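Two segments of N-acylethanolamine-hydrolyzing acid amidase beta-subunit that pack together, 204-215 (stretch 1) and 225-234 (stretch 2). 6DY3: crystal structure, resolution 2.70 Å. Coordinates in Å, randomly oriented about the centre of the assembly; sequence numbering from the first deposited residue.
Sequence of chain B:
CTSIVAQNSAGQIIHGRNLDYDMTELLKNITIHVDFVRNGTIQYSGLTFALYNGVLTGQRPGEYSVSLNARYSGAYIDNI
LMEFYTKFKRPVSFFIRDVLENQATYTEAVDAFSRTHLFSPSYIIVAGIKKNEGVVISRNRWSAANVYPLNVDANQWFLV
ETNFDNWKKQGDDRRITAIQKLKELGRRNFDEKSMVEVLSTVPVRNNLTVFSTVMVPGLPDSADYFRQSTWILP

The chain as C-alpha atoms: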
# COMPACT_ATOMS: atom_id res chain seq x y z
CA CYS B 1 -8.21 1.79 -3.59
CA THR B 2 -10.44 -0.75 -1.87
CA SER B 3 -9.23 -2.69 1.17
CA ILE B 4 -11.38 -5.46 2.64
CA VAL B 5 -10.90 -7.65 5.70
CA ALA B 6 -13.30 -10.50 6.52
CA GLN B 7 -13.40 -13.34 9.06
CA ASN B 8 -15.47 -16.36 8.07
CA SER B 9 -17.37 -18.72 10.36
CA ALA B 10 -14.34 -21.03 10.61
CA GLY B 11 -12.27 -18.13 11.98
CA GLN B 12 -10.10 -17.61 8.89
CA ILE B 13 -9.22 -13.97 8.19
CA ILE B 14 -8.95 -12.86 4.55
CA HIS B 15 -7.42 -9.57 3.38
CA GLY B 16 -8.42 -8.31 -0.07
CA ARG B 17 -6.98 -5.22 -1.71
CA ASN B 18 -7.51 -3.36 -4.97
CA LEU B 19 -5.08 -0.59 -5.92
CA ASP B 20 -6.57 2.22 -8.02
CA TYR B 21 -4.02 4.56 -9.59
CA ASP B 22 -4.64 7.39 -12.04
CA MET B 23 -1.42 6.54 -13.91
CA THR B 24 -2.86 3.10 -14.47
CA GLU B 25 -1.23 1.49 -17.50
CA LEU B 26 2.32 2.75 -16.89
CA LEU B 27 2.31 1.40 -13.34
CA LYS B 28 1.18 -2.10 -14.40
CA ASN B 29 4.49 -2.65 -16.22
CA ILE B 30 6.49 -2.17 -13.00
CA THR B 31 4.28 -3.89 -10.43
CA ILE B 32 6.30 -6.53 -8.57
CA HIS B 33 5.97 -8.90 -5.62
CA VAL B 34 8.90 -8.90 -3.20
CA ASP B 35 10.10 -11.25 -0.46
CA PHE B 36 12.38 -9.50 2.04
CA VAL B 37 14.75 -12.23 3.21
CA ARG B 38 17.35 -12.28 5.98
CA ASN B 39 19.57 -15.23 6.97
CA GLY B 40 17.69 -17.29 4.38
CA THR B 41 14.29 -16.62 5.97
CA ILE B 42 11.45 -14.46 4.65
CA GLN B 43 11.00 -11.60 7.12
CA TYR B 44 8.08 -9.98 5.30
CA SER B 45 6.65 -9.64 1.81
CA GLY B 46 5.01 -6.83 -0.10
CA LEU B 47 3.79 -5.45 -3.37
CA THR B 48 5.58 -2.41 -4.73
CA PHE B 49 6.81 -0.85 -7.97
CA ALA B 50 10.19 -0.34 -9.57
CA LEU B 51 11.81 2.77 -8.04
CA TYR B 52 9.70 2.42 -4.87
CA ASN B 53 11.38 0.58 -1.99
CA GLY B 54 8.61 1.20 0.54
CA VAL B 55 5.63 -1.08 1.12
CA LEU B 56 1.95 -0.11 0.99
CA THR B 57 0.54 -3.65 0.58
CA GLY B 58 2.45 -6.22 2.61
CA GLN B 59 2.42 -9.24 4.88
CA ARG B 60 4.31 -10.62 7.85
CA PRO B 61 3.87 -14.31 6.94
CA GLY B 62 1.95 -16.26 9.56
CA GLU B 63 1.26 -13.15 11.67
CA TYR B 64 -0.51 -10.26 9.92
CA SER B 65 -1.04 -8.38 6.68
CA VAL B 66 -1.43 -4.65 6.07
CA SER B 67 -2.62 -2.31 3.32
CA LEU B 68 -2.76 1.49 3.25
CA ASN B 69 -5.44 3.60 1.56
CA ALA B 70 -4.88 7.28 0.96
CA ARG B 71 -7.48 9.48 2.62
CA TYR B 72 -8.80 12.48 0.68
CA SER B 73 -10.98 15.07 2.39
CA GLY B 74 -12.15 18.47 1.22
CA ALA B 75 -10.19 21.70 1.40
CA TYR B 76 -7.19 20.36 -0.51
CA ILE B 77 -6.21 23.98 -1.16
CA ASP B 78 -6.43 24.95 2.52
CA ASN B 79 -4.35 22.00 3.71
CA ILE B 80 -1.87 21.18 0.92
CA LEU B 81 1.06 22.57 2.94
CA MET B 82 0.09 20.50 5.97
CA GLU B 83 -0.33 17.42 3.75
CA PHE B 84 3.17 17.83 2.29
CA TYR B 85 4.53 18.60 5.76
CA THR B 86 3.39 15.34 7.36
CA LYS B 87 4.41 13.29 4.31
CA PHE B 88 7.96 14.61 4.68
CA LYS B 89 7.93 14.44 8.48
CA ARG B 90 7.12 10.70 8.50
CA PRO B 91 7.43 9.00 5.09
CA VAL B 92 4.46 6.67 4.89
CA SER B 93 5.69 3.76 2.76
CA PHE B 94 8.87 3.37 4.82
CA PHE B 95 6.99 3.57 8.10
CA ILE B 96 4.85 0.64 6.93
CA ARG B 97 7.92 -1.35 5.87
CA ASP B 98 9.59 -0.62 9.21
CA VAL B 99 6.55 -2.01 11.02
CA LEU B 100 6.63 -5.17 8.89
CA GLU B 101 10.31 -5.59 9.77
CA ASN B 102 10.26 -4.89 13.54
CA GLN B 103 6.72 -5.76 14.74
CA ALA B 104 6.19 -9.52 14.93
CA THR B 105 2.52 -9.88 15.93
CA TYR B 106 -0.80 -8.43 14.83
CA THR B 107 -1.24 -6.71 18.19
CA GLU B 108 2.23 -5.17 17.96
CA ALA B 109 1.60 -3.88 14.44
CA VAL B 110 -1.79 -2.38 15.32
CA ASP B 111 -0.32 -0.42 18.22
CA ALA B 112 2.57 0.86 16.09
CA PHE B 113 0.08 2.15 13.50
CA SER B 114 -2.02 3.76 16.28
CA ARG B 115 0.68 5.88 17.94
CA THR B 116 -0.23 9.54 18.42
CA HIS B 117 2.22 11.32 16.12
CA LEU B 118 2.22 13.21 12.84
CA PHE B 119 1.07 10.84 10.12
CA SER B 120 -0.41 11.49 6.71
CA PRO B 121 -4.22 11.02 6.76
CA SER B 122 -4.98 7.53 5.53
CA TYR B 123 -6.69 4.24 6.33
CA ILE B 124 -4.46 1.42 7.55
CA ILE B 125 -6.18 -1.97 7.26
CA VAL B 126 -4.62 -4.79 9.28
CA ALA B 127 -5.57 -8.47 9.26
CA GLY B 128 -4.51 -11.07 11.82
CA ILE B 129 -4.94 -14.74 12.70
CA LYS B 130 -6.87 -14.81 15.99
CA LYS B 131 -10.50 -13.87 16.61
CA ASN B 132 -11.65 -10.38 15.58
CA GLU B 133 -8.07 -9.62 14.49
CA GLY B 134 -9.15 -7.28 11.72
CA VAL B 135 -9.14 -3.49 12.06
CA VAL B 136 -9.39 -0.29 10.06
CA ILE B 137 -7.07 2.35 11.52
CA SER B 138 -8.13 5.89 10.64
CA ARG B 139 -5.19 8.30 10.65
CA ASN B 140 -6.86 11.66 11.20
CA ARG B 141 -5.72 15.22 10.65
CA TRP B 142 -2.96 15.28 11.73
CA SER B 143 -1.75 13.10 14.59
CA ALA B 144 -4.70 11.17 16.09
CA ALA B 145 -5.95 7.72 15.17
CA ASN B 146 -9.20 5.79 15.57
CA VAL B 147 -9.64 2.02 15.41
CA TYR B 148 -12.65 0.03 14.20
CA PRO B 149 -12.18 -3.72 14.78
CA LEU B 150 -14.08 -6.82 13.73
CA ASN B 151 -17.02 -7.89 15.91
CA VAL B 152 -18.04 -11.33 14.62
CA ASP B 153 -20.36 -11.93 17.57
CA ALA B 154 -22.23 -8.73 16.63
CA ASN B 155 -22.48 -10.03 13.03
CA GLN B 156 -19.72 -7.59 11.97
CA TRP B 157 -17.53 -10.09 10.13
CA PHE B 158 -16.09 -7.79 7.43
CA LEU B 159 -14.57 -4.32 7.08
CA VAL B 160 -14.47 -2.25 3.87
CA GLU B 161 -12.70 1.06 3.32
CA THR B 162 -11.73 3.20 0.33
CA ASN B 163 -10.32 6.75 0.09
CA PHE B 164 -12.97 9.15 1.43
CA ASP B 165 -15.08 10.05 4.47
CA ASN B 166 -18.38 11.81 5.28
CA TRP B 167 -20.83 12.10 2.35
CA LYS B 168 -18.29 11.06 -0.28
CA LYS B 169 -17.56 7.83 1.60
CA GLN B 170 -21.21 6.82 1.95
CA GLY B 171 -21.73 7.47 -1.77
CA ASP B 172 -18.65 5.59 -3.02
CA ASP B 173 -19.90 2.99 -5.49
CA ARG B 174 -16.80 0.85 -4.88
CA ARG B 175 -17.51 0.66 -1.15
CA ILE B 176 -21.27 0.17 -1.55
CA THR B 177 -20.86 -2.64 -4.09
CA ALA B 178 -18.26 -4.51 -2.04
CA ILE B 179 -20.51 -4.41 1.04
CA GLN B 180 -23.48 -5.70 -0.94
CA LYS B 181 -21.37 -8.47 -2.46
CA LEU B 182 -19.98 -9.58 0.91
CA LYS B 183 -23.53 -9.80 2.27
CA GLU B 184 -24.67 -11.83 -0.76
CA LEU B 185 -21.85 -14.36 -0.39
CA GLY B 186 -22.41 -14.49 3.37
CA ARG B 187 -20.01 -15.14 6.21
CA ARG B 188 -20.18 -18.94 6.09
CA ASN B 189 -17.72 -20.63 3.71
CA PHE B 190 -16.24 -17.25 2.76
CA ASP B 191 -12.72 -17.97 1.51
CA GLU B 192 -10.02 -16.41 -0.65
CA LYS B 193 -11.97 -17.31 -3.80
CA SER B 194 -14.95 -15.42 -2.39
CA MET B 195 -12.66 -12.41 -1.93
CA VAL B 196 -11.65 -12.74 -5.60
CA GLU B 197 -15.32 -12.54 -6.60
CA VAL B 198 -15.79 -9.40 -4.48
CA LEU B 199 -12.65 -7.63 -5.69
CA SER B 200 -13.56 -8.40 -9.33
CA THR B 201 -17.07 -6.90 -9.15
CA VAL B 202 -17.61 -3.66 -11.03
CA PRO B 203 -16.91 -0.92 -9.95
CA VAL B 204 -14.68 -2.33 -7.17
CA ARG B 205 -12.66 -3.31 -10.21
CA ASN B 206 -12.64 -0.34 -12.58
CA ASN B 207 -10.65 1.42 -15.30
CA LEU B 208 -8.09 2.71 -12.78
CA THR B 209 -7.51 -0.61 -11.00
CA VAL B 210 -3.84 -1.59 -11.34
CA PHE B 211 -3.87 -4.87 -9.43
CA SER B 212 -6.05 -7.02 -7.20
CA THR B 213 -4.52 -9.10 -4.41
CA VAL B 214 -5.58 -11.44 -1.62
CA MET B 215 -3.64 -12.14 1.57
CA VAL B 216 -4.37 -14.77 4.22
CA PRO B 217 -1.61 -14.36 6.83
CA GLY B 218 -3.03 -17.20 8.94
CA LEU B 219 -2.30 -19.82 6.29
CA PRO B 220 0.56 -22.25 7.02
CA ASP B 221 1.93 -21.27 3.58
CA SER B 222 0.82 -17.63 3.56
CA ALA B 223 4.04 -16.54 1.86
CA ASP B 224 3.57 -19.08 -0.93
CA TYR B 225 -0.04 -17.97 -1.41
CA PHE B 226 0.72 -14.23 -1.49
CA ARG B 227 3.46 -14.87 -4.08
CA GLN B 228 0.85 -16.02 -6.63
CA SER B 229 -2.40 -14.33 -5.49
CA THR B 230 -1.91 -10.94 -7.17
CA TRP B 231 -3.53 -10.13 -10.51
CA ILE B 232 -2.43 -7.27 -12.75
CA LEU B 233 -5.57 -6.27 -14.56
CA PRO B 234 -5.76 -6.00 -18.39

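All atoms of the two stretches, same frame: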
# COMPACT_ATOMS: atom_id res chain seq x y z
N VAL B 204 -15.83 -2.05 -8.04
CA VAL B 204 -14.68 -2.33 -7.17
C VAL B 204 -13.44 -2.52 -8.04
O VAL B 204 -12.38 -1.95 -7.77
CB VAL B 204 -14.95 -3.57 -6.29
CG1 VAL B 204 -13.85 -3.72 -5.24
CG2 VAL B 204 -16.32 -3.49 -5.62
N ARG B 205 -13.57 -3.34 -9.08
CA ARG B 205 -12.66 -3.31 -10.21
C ARG B 205 -13.16 -2.26 -11.20
O ARG B 205 -14.36 -2.21 -11.48
CB ARG B 205 -12.57 -4.69 -10.87
CG ARG B 205 -12.07 -4.68 -12.31
CD ARG B 205 -11.98 -6.09 -12.86
NE ARG B 205 -13.29 -6.72 -13.02
CZ ARG B 205 -14.02 -6.71 -14.13
NH1 ARG B 205 -13.57 -6.09 -15.22
NH2 ARG B 205 -15.19 -7.32 -14.16
N ASN B 206 -12.26 -1.44 -11.71
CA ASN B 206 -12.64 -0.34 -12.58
C ASN B 206 -11.47 0.01 -13.49
O ASN B 206 -10.43 -0.65 -13.49
CB ASN B 206 -13.10 0.87 -11.76
CG ASN B 206 -12.07 1.31 -10.77
OD1 ASN B 206 -11.05 1.89 -11.15
ND2 ASN B 206 -12.31 1.03 -9.48
N ASN B 207 -11.65 1.06 -14.30
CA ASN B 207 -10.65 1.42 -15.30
C ASN B 207 -9.32 1.81 -14.68
O ASN B 207 -8.27 1.69 -15.33
CB ASN B 207 -11.17 2.58 -16.17
CG ASN B 207 -12.30 2.16 -17.08
OD1 ASN B 207 -12.35 1.01 -17.53
ND2 ASN B 207 -13.21 3.09 -17.36
N LEU B 208 -9.32 2.29 -13.43
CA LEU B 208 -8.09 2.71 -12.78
C LEU B 208 -7.43 1.62 -11.95
O LEU B 208 -6.34 1.83 -11.42
CB LEU B 208 -8.36 3.93 -11.89
CG LEU B 208 -8.97 5.13 -12.61
CD1 LEU B 208 -9.12 6.28 -11.65
CD2 LEU B 208 -8.12 5.54 -13.80
N THR B 209 -8.05 0.44 -11.84
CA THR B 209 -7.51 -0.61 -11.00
C THR B 209 -6.22 -1.16 -11.62
O THR B 209 -6.23 -1.65 -12.75
CB THR B 209 -8.53 -1.72 -10.80
OG1 THR B 209 -9.77 -1.16 -10.34
CG2 THR B 209 -8.04 -2.72 -9.77
N VAL B 210 -5.12 -1.06 -10.87
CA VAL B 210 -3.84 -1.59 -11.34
C VAL B 210 -3.75 -3.08 -11.06
O VAL B 210 -3.50 -3.89 -11.96
CB VAL B 210 -2.67 -0.82 -10.70
CG1 VAL B 210 -1.33 -1.49 -11.03
CG2 VAL B 210 -2.67 0.62 -11.16
N PHE B 211 -3.92 -3.47 -9.80
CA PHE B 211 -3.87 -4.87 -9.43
C PHE B 211 -4.92 -5.18 -8.37
O PHE B 211 -5.43 -4.29 -7.68
CB PHE B 211 -2.49 -5.29 -8.91
CG PHE B 211 -2.07 -4.62 -7.62
CD1 PHE B 211 -2.60 -5.00 -6.41
CD2 PHE B 211 -1.08 -3.64 -7.64
CE1 PHE B 211 -2.20 -4.40 -5.24
CE2 PHE B 211 -0.67 -3.04 -6.47
CZ PHE B 211 -1.23 -3.42 -5.27
N SER B 212 -5.23 -6.46 -8.26
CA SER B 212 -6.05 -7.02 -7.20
C SER B 212 -5.23 -8.10 -6.51
O SER B 212 -4.54 -8.87 -7.17
CB SER B 212 -7.35 -7.62 -7.74
OG SER B 212 -8.19 -6.66 -8.34
N THR B 213 -5.30 -8.15 -5.17
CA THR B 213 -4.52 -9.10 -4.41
C THR B 213 -5.34 -9.62 -3.24
O THR B 213 -6.27 -8.97 -2.76
CB THR B 213 -3.20 -8.48 -3.90
OG1 THR B 213 -2.36 -9.50 -3.36
CG2 THR B 213 -3.47 -7.44 -2.84
N VAL B 214 -4.98 -10.82 -2.79
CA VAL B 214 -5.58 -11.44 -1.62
C VAL B 214 -4.46 -11.93 -0.72
O VAL B 214 -3.46 -12.48 -1.20
CB VAL B 214 -6.52 -12.61 -2.00
CG1 VAL B 214 -7.13 -13.23 -0.74
CG2 VAL B 214 -7.61 -12.15 -2.96
N MET B 215 -4.62 -11.72 0.58
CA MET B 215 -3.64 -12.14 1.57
C MET B 215 -4.37 -12.85 2.70
O MET B 215 -5.38 -12.36 3.20
CB MET B 215 -2.86 -10.94 2.12
CG MET B 215 -1.92 -10.31 1.11
SD MET B 215 -1.07 -8.86 1.79
CE MET B 215 -2.43 -7.71 1.95
N TYR B 225 1.22 -18.44 -0.84
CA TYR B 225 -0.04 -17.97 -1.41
C TYR B 225 0.09 -16.54 -1.94
O TYR B 225 -0.26 -16.26 -3.09
CB TYR B 225 -1.14 -18.05 -0.36
CG TYR B 225 -2.45 -17.50 -0.85
CD1 TYR B 225 -3.29 -18.27 -1.64
CD2 TYR B 225 -2.84 -16.21 -0.53
CE1 TYR B 225 -4.49 -17.77 -2.10
CE2 TYR B 225 -4.04 -15.69 -0.99
CZ TYR B 225 -4.86 -16.48 -1.78
OH TYR B 225 -6.06 -15.98 -2.24
N PHE B 226 0.59 -15.63 -1.10
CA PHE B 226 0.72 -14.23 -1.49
C PHE B 226 1.58 -14.07 -2.74
O PHE B 226 1.37 -13.12 -3.51
CB PHE B 226 1.30 -13.43 -0.32
CG PHE B 226 1.38 -11.95 -0.56
CD1 PHE B 226 2.37 -11.20 0.06
CD2 PHE B 226 0.46 -11.31 -1.38
CE1 PHE B 226 2.45 -9.83 -0.15
CE2 PHE B 226 0.53 -9.94 -1.60
CZ PHE B 226 1.53 -9.20 -0.98
N ARG B 227 2.55 -14.96 -2.94
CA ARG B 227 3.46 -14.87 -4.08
C ARG B 227 2.78 -15.14 -5.41
O ARG B 227 3.37 -14.85 -6.46
CB ARG B 227 4.62 -15.85 -3.89
CG ARG B 227 5.82 -15.58 -4.78
CD ARG B 227 6.97 -16.54 -4.50
NE ARG B 227 7.41 -16.49 -3.10
CZ ARG B 227 7.18 -17.43 -2.19
NH1 ARG B 227 6.51 -18.53 -2.50
NH2 ARG B 227 7.63 -17.27 -0.94
N GLN B 228 1.56 -15.68 -5.40
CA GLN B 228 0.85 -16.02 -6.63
C GLN B 228 -0.59 -15.52 -6.64
O GLN B 228 -1.33 -15.83 -7.58
CB GLN B 228 0.87 -17.54 -6.85
CG GLN B 228 0.26 -18.34 -5.70
CD GLN B 228 -1.25 -18.40 -5.73
OE1 GLN B 228 -1.85 -18.90 -6.68
NE2 GLN B 228 -1.88 -17.86 -4.69
N SER B 229 -1.01 -14.76 -5.62
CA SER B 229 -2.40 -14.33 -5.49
C SER B 229 -2.69 -12.98 -6.13
O SER B 229 -3.86 -12.59 -6.20
CB SER B 229 -2.78 -14.28 -4.00
OG SER B 229 -2.03 -13.29 -3.33
N THR B 230 -1.69 -12.26 -6.61
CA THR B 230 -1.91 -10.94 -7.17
C THR B 230 -2.18 -11.02 -8.67
O THR B 230 -1.58 -11.84 -9.37
CB THR B 230 -0.72 -10.03 -6.91
OG1 THR B 230 -0.46 -10.00 -5.50
CG2 THR B 230 -1.00 -8.62 -7.39
N TRP B 231 -3.05 -10.14 -9.14
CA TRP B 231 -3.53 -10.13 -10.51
C TRP B 231 -3.39 -8.72 -11.06
O TRP B 231 -4.02 -7.79 -10.54
CB TRP B 231 -4.98 -10.61 -10.57
CG TRP B 231 -5.62 -10.58 -11.92
CD1 TRP B 231 -6.54 -9.68 -12.37
CD2 TRP B 231 -5.42 -11.51 -12.99
NE1 TRP B 231 -6.92 -9.98 -13.66
CE2 TRP B 231 -6.24 -11.10 -14.06
CE3 TRP B 231 -4.62 -12.65 -13.16
CZ2 TRP B 231 -6.29 -11.79 -15.27
CZ3 TRP B 231 -4.66 -13.32 -14.36
CH2 TRP B 231 -5.49 -12.89 -15.40
N ILE B 232 -2.55 -8.55 -12.07
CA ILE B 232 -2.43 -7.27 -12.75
C ILE B 232 -3.51 -7.21 -13.82
O ILE B 232 -3.54 -8.06 -14.72
CB ILE B 232 -1.03 -7.10 -13.35
CG1 ILE B 232 0.02 -7.20 -12.24
CG2 ILE B 232 -0.93 -5.75 -14.08
CD1 ILE B 232 1.44 -7.14 -12.73
N LEU B 233 -4.39 -6.22 -13.72
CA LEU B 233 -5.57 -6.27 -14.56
C LEU B 233 -5.26 -5.82 -15.99
O LEU B 233 -4.43 -4.94 -16.20
CB LEU B 233 -6.67 -5.39 -13.98
CG LEU B 233 -7.31 -6.06 -12.76
CD1 LEU B 233 -6.62 -5.58 -11.50
CD2 LEU B 233 -8.79 -5.83 -12.68
N PRO B 234 -5.93 -6.41 -16.99
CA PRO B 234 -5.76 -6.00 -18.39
C PRO B 234 -6.34 -4.61 -18.65
O PRO B 234 -7.31 -4.20 -18.02
CB PRO B 234 -6.51 -7.07 -19.17
CG PRO B 234 -7.51 -7.61 -18.22
CD PRO B 234 -6.86 -7.55 -16.88
OXT PRO B 234 -5.84 -3.87 -19.51

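Stretch 2 enters the contact in a helix that begins earlier in the chain, where two aromatic residues meet the last residues of the strand 209-215. The side chain of Y225 points toward this strand and packs against V214, with V214 CG1 4.0 Å from Y225 CE2 and 3.3 Å from Y225 OH. F226 starts out sideways, but its ring comes nearer and lies beneath M215: M215 CG sits 3.9 Å and M215 SD 4.0 Å from the centroid of the F226 ring, both over the same face, giving a CH-pi and a sulfur-aromatic contact. The edge of this ring meets T213, whose OG1 is 3.4 Å from F226 CE2.

R227 and Q228 do not touch the strand. Q228 bonds within its own stretch, donating from both N and NE2 to Y225 O, at 3.0 and 2.8 Å. The chain then returns at S229, whose OG donates a 2.7 Å hydrogen bond to V214 O, so a side chain makes the link here. At T230 the hydrogen bond joins two side chains: T230 OG1 and T213 OG1 are 2.9 Å apart.

Regular antiparallel pairing follows. W231 and S212 form a hydrogen-bonded pair, with W231 N donating to S212 O (2.8 Å) and S212 N to W231 O (2.9 Å). CA-H...O contacts accompany it, T230 CA to S212 O at 3.3 Å and F211 CA to W231 O at 3.1 Å. I232 faces F211 as the non-hydrogen-bonded pair, their CA atoms 4.3 Å apart, and the next backbone bond runs from L233 N to V210 O (3.1 Å).

L233 has the largest area covered by the opposing stretch. Its CD1 reaches T209 CG2 at 3.6 Å and F211 CA at 3.5 Å, while its CD2 lies 3.2 Å from R205 CD, a tight approach. P234 turns away, ending the contact.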